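Local coordinates for protein cadherin-related family member 2 (PDB 5CZR) that mediates calcium-dependent heterophilic adhesion with CDHR5 between adjacent microvilli, controlling their packing at the apical surface of epithelial cells, at residues A102-E116 and Q201-Q215. Residues are numbered along the deposited sequence; the frame is centred on the assembly and turned at random.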
loop_
_atom_site.group_PDB
_atom_site.type_symbol
_atom_site.label_atom_id
_atom_site.label_comp_id
_atom_site.label_asym_id
_atom_site.label_seq_id
_atom_site.Cartn_x
_atom_site.Cartn_y
_atom_site.Cartn_z
ATOM N N ALA A 102 0.096 5.298 -0.869
ATOM C CA ALA A 102 0.878 6.060 -1.823
ATOM C C ALA A 102 2.250 6.362 -1.194
ATOM O O ALA A 102 2.374 6.419 0.022
ATOM C CB ALA A 102 0.150 7.358 -2.143
ATOM N N PRO A 103 3.269 6.607 -2.014
ATOM C CA PRO A 103 4.484 7.128 -1.424
ATOM C C PRO A 103 4.294 8.493 -0.722
ATOM O O PRO A 103 3.558 9.343 -1.203
ATOM C CB PRO A 103 5.419 7.261 -2.615
ATOM C CG PRO A 103 4.873 6.306 -3.632
ATOM C CD PRO A 103 3.390 6.403 -3.464
ATOM N N VAL A 104 4.968 8.665 0.419
ATOM C CA VAL A 104 4.891 9.875 1.236
ATOM C C VAL A 104 6.341 10.405 1.398
ATOM O O VAL A 104 7.230 9.701 1.857
ATOM C CB VAL A 104 4.264 9.556 2.637
ATOM C CG1 VAL A 104 4.310 10.762 3.592
ATOM C CG2 VAL A 104 2.826 9.047 2.505
ATOM N N PHE A 105 6.545 11.666 1.056
ATOM C CA PHE A 105 7.822 12.320 1.225
ATOM C C PHE A 105 8.103 12.595 2.698
ATOM O O PHE A 105 7.223 13.036 3.424
ATOM C CB PHE A 105 7.890 13.615 0.403
ATOM C CG PHE A 105 8.203 13.390 -1.031
ATOM C CD1 PHE A 105 9.504 13.191 -1.429
ATOM C CD2 PHE A 105 7.187 13.332 -1.981
ATOM C CE1 PHE A 105 9.812 12.919 -2.747
ATOM C CE2 PHE A 105 7.481 13.073 -3.311
ATOM C CZ PHE A 105 8.810 12.874 -3.700
ATOM N N GLN A 106 9.331 12.267 3.128
ATOM C CA GLN A 106 9.715 12.360 4.533
ATOM C C GLN A 106 10.174 13.771 4.904
ATOM O O GLN A 106 9.803 14.291 5.942
ATOM C CB GLN A 106 10.821 11.346 4.865
ATOM C CG GLN A 106 10.435 9.892 4.630
ATOM C CD GLN A 106 9.150 9.471 5.380
ATOM O OE1 GLN A 106 9.201 9.160 6.566
ATOM N NE2 GLN A 106 8.015 9.436 4.677
ATOM N N ASN A 107 10.963 14.359 4.025
ATOM C CA ASN A 107 11.594 15.671 4.192
ATOM C C ASN A 107 10.687 16.779 4.745
ATOM O O ASN A 107 9.537 16.897 4.323
ATOM C CB ASN A 107 12.108 16.118 2.813
ATOM C CG ASN A 107 12.870 15.009 2.038
ATOM O OD1 ASN A 107 12.283 14.014 1.534
ATOM N ND2 ASN A 107 14.188 15.234 1.883
ATOM N N THR A 108 11.197 17.597 5.668
ATOM C CA THR A 108 10.498 18.837 6.065
ATOM C C THR A 108 10.821 19.903 5.018
ATOM O O THR A 108 9.931 20.443 4.333
ATOM C CB THR A 108 10.973 19.321 7.459
ATOM O OG1 THR A 108 10.847 18.235 8.357
ATOM C CG2 THR A 108 10.172 20.529 8.051
ATOM N N ALA A 109 12.116 20.158 4.863
ATOM C CA ALA A 109 12.584 21.299 4.063
ATOM C C ALA A 109 12.801 20.932 2.588
ATOM O O ALA A 109 13.294 19.831 2.292
ATOM C CB ALA A 109 13.868 21.858 4.658
ATOM N N PHE A 110 12.430 21.853 1.687
ATOM C CA PHE A 110 12.653 21.686 0.250
ATOM C C PHE A 110 13.204 22.938 -0.417
ATOM O O PHE A 110 12.656 23.456 -1.387
ATOM C CB PHE A 110 11.377 21.299 -0.449
ATOM C CG PHE A 110 10.820 20.006 -0.002
ATOM C CD1 PHE A 110 11.429 18.814 -0.370
ATOM C CD2 PHE A 110 9.654 19.973 0.781
ATOM C CE1 PHE A 110 10.896 17.610 0.028
ATOM C CE2 PHE A 110 9.110 18.767 1.182
ATOM C CZ PHE A 110 9.728 17.586 0.800
ATOM N N SER A 111 14.307 23.426 0.110
ATOM C CA SER A 111 15.010 24.487 -0.547
ATOM C C SER A 111 16.524 24.348 -0.343
ATOM O O SER A 111 16.995 23.778 0.642
ATOM C CB SER A 111 14.468 25.874 -0.123
ATOM O OG SER A 111 14.931 26.218 1.152
ATOM N N THR A 112 17.261 24.862 -1.317
ATOM C CA THR A 112 18.703 24.874 -1.246
ATOM C C THR A 112 19.245 26.001 -2.101
ATOM O O THR A 112 18.523 26.655 -2.853
ATOM C CB THR A 112 19.309 23.541 -1.706
ATOM O OG1 THR A 112 20.677 23.512 -1.337
ATOM C CG2 THR A 112 19.196 23.365 -3.205
ATOM N N SER A 113 20.529 26.228 -1.947
ATOM C CA SER A 113 21.213 27.269 -2.649
ATOM C C SER A 113 22.478 26.655 -3.225
ATOM O O SER A 113 23.183 25.934 -2.535
ATOM C CB SER A 113 21.542 28.394 -1.669
ATOM O OG SER A 113 22.020 29.509 -2.370
ATOM N N ILE A 114 22.725 26.869 -4.501
ATOM C CA ILE A 114 23.918 26.323 -5.110
ATOM C C ILE A 114 24.669 27.358 -5.913
ATOM O O ILE A 114 24.077 28.224 -6.575
ATOM C CB ILE A 114 23.612 25.108 -5.986
ATOM C CG1 ILE A 114 22.542 25.429 -7.028
ATOM C CG2 ILE A 114 23.180 23.935 -5.113
ATOM C CD1 ILE A 114 22.352 24.336 -8.070
ATOM N N ASN A 115 25.986 27.226 -5.889
ATOM C CA ASN A 115 26.871 28.112 -6.647
ATOM C C ASN A 115 26.776 27.811 -8.137
ATOM O O ASN A 115 26.674 26.645 -8.510
ATOM C CB ASN A 115 28.296 27.939 -6.135
ATOM C CG ASN A 115 28.481 28.484 -4.715
ATOM O OD1 ASN A 115 27.902 29.515 -4.333
ATOM N ND2 ASN A 115 29.306 27.796 -3.927
ATOM N N GLU A 116 26.806 28.847 -8.976
ATOM C CA GLU A 116 26.624 28.666 -10.417
ATOM C C GLU A 116 27.745 27.861 -11.096
ATOM O O GLU A 116 27.543 27.354 -12.176
ATOM C CB GLU A 116 26.413 30.015 -11.129
ATOM C CG GLU A 116 27.697 30.692 -11.595
ATOM C CD GLU A 116 27.546 32.147 -12.030
ATOM O OE1 GLU A 116 26.489 32.564 -12.537
ATOM O OE2 GLU A 116 28.539 32.890 -11.854
ATOM N N GLN A 201 -0.082 4.105 -7.400
ATOM C CA GLN A 201 -0.301 5.226 -6.469
ATOM C C GLN A 201 0.825 6.210 -6.533
ATOM O O GLN A 201 1.982 5.807 -6.600
ATOM C CB GLN A 201 -0.442 4.746 -5.016
ATOM C CG GLN A 201 -1.489 3.673 -4.804
ATOM C CD GLN A 201 -2.888 4.250 -4.597
ATOM O OE1 GLN A 201 -3.126 5.427 -4.812
ATOM N NE2 GLN A 201 -3.817 3.404 -4.166
ATOM N N CYS A 202 0.498 7.501 -6.504
ATOM C CA CYS A 202 1.496 8.554 -6.595
ATOM C C CYS A 202 1.341 9.484 -5.424
ATOM O O CYS A 202 0.234 9.705 -4.954
ATOM C CB CYS A 202 1.370 9.326 -7.925
ATOM S SG CYS A 202 1.799 8.333 -9.390
ATOM N N SER A 203 2.453 10.019 -4.935
ATOM C CA SER A 203 2.429 11.055 -3.910
ATOM C C SER A 203 1.730 12.316 -4.368
ATOM O O SER A 203 1.600 12.573 -5.566
ATOM C CB SER A 203 3.868 11.458 -3.531
ATOM O OG SER A 203 4.481 12.200 -4.563
ATOM N N LEU A 204 1.389 13.145 -3.399
ATOM C CA LEU A 204 1.209 14.566 -3.631
ATOM C C LEU A 204 2.495 15.160 -4.245
ATOM O O LEU A 204 3.600 14.656 -4.013
ATOM C CB LEU A 204 0.940 15.261 -2.303
ATOM C CG LEU A 204 -0.354 14.873 -1.559
ATOM C CD1 LEU A 204 -0.192 15.118 -0.049
ATOM C CD2 LEU A 204 -1.563 15.631 -2.129
ATOM N N PRO A 205 2.361 16.206 -5.073
ATOM C CA PRO A 205 3.550 16.862 -5.606
ATOM C C PRO A 205 4.330 17.609 -4.515
ATOM O O PRO A 205 3.725 18.125 -3.576
ATOM C CB PRO A 205 2.988 17.846 -6.604
ATOM C CG PRO A 205 1.591 18.135 -6.096
ATOM C CD PRO A 205 1.109 16.846 -5.521
ATOM N N VAL A 206 5.665 17.625 -4.639
ATOM C CA VAL A 206 6.517 18.449 -3.790
ATOM C C VAL A 206 7.346 19.363 -4.666
ATOM O O VAL A 206 7.675 19.021 -5.813
ATOM C CB VAL A 206 7.421 17.640 -2.817
ATOM C CG1 VAL A 206 6.555 16.795 -1.859
ATOM C CG2 VAL A 206 8.382 16.752 -3.563
ATOM N N PHE A 207 7.695 20.508 -4.098
ATOM C CA PHE A 207 8.397 21.560 -4.810
ATOM C C PHE A 207 9.739 21.873 -4.151
ATOM O O PHE A 207 9.788 22.251 -2.971
ATOM C CB PHE A 207 7.530 22.804 -4.861
ATOM C CG PHE A 207 6.254 22.574 -5.592
ATOM C CD1 PHE A 207 6.217 22.653 -6.977
ATOM C CD2 PHE A 207 5.104 22.170 -4.909
ATOM C CE1 PHE A 207 5.024 22.423 -7.675
ATOM C CE2 PHE A 207 3.909 21.915 -5.599
ATOM C CZ PHE A 207 3.873 22.061 -6.983
ATOM N N LEU A 208 10.807 21.730 -4.927
ATOM C CA LEU A 208 12.143 22.086 -4.490
ATOM C C LEU A 208 12.538 23.460 -5.066
ATOM O O LEU A 208 12.555 23.645 -6.282
ATOM C CB LEU A 208 13.121 21.004 -4.924
ATOM C CG LEU A 208 14.617 21.288 -4.808
ATOM C CD1 LEU A 208 15.062 21.610 -3.395
ATOM C CD2 LEU A 208 15.383 20.086 -5.311
ATOM N N SER A 209 12.844 24.407 -4.187
ATOM C CA SER A 209 13.327 25.717 -4.596
ATOM C C SER A 209 14.842 25.776 -4.602
ATOM O O SER A 209 15.485 25.486 -3.597
ATOM C CB SER A 209 12.792 26.773 -3.666
ATOM O OG SER A 209 11.376 26.734 -3.720
ATOM N N ILE A 210 15.398 26.099 -5.752
ATOM C CA ILE A 210 16.826 26.168 -5.909
ATOM C C ILE A 210 17.188 27.586 -6.250
ATOM O O ILE A 210 16.780 28.075 -7.287
ATOM C CB ILE A 210 17.325 25.225 -7.023
ATOM C CG1 ILE A 210 16.985 23.765 -6.664
ATOM C CG2 ILE A 210 18.849 25.377 -7.238
ATOM C CD1 ILE A 210 17.384 22.733 -7.698
ATOM N N SER A 211 17.952 28.236 -5.366
ATOM C CA SER A 211 18.593 29.513 -5.649
ATOM C C SER A 211 19.985 29.293 -6.208
ATOM O O SER A 211 20.772 28.543 -5.633
ATOM C CB SER A 211 18.714 30.339 -4.378
ATOM O OG SER A 211 17.440 30.671 -3.869
ATOM N N VAL A 212 20.283 29.972 -7.311
ATOM C CA VAL A 212 21.596 29.945 -7.951
ATOM C C VAL A 212 22.394 31.173 -7.529
ATOM O O VAL A 212 21.934 32.288 -7.702
ATOM C CB VAL A 212 21.451 29.963 -9.479
ATOM C CG1 VAL A 212 22.796 29.811 -10.135
ATOM C CG2 VAL A 212 20.559 28.827 -9.928
ATOM N N VAL A 213 23.573 30.980 -6.958
ATOM C CA VAL A 213 24.418 32.108 -6.513
ATOM C C VAL A 213 25.379 32.541 -7.651
ATOM O O VAL A 213 26.116 31.714 -8.198
ATOM C CB VAL A 213 25.239 31.763 -5.241
ATOM C CG1 VAL A 213 25.948 33.005 -4.692
ATOM C CG2 VAL A 213 24.368 31.160 -4.161
ATOM N N ASP A 214 25.336 33.833 -8.009
ATOM C CA ASP A 214 26.273 34.436 -8.981
ATOM C C ASP A 214 27.653 34.433 -8.342
ATOM O O ASP A 214 27.783 34.678 -7.142
ATOM C CB ASP A 214 25.835 35.877 -9.366
ATOM C CG ASP A 214 26.532 36.424 -10.661
ATOM O OD1 ASP A 214 26.671 35.725 -11.712
ATOM O OD2 ASP A 214 26.913 37.610 -10.624
ATOM N N GLN A 215 28.676 34.136 -9.138
ATOM C CA GLN A 215 30.064 34.223 -8.670
ATOM C C GLN A 215 30.963 34.986 -9.613
ATOM O O GLN A 215 31.410 34.427 -10.617
ATOM C CB GLN A 215 30.640 32.825 -8.484
ATOM C CG GLN A 215 29.968 32.057 -7.364
ATOM C CD GLN A 215 30.395 30.612 -7.332
ATOM O OE1 GLN A 215 29.943 29.795 -8.152
ATOM N NE2 GLN A 215 31.265 30.277 -6.393
#
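Six backbone hydrogen bonds zip residues 110-116 to 209-213 in parallel, beginning with Ser-209 N to Phe-110 O (3.0 Å) and ending with Glu-116 N to Val-213 O. Those from Thr-112 N and Ile-114 N lie nearly in line with the carbonyls of Ser-209 and Ser-211. In this Greek-key sandwich of the second cadherin repeat, 111-115 is the second half of the split A strand, paired with the last strand, G; the first half, 104-105, pairs antiparallel with 123-130 in the other sheet.

Beta-branched Thr-112, Ile-114, Ile-210 and Val-212, suited to strands, share the inner face, Ile-114 CG1 meeting Ile-210 CG2 at 3.7 Å; small polar serines 111, 113, 209 and 211 take the more exposed one. Val-206 CG2 sits over the centre of the Phe-105 ring, 3.8 Å from its centroid; at the ring edge Ser-203 OG donates to Leu-204 O and is hydrogen-bonded with Ala-187 N. Val-206 CB lies over one Phe-110 face, toward its rim.

Glu-116, extended beyond CG, brings OE2 to Gln-215 N (3.0 Å), which approaches from above the carboxylate plane; OE1 accepts from Tyr-174 N. These donors probably offset the nearby Asp-214 OD1, 3.3 Å from Glu-116 OE1. With an alanine in place of Glu-116, both amides would probably lose their carboxylate acceptor. The Asn-115 and Gln-215 amides stack, planes 27° apart, and Gln-215 OE1 is hydrogen-bonded with Thr-117 OG1.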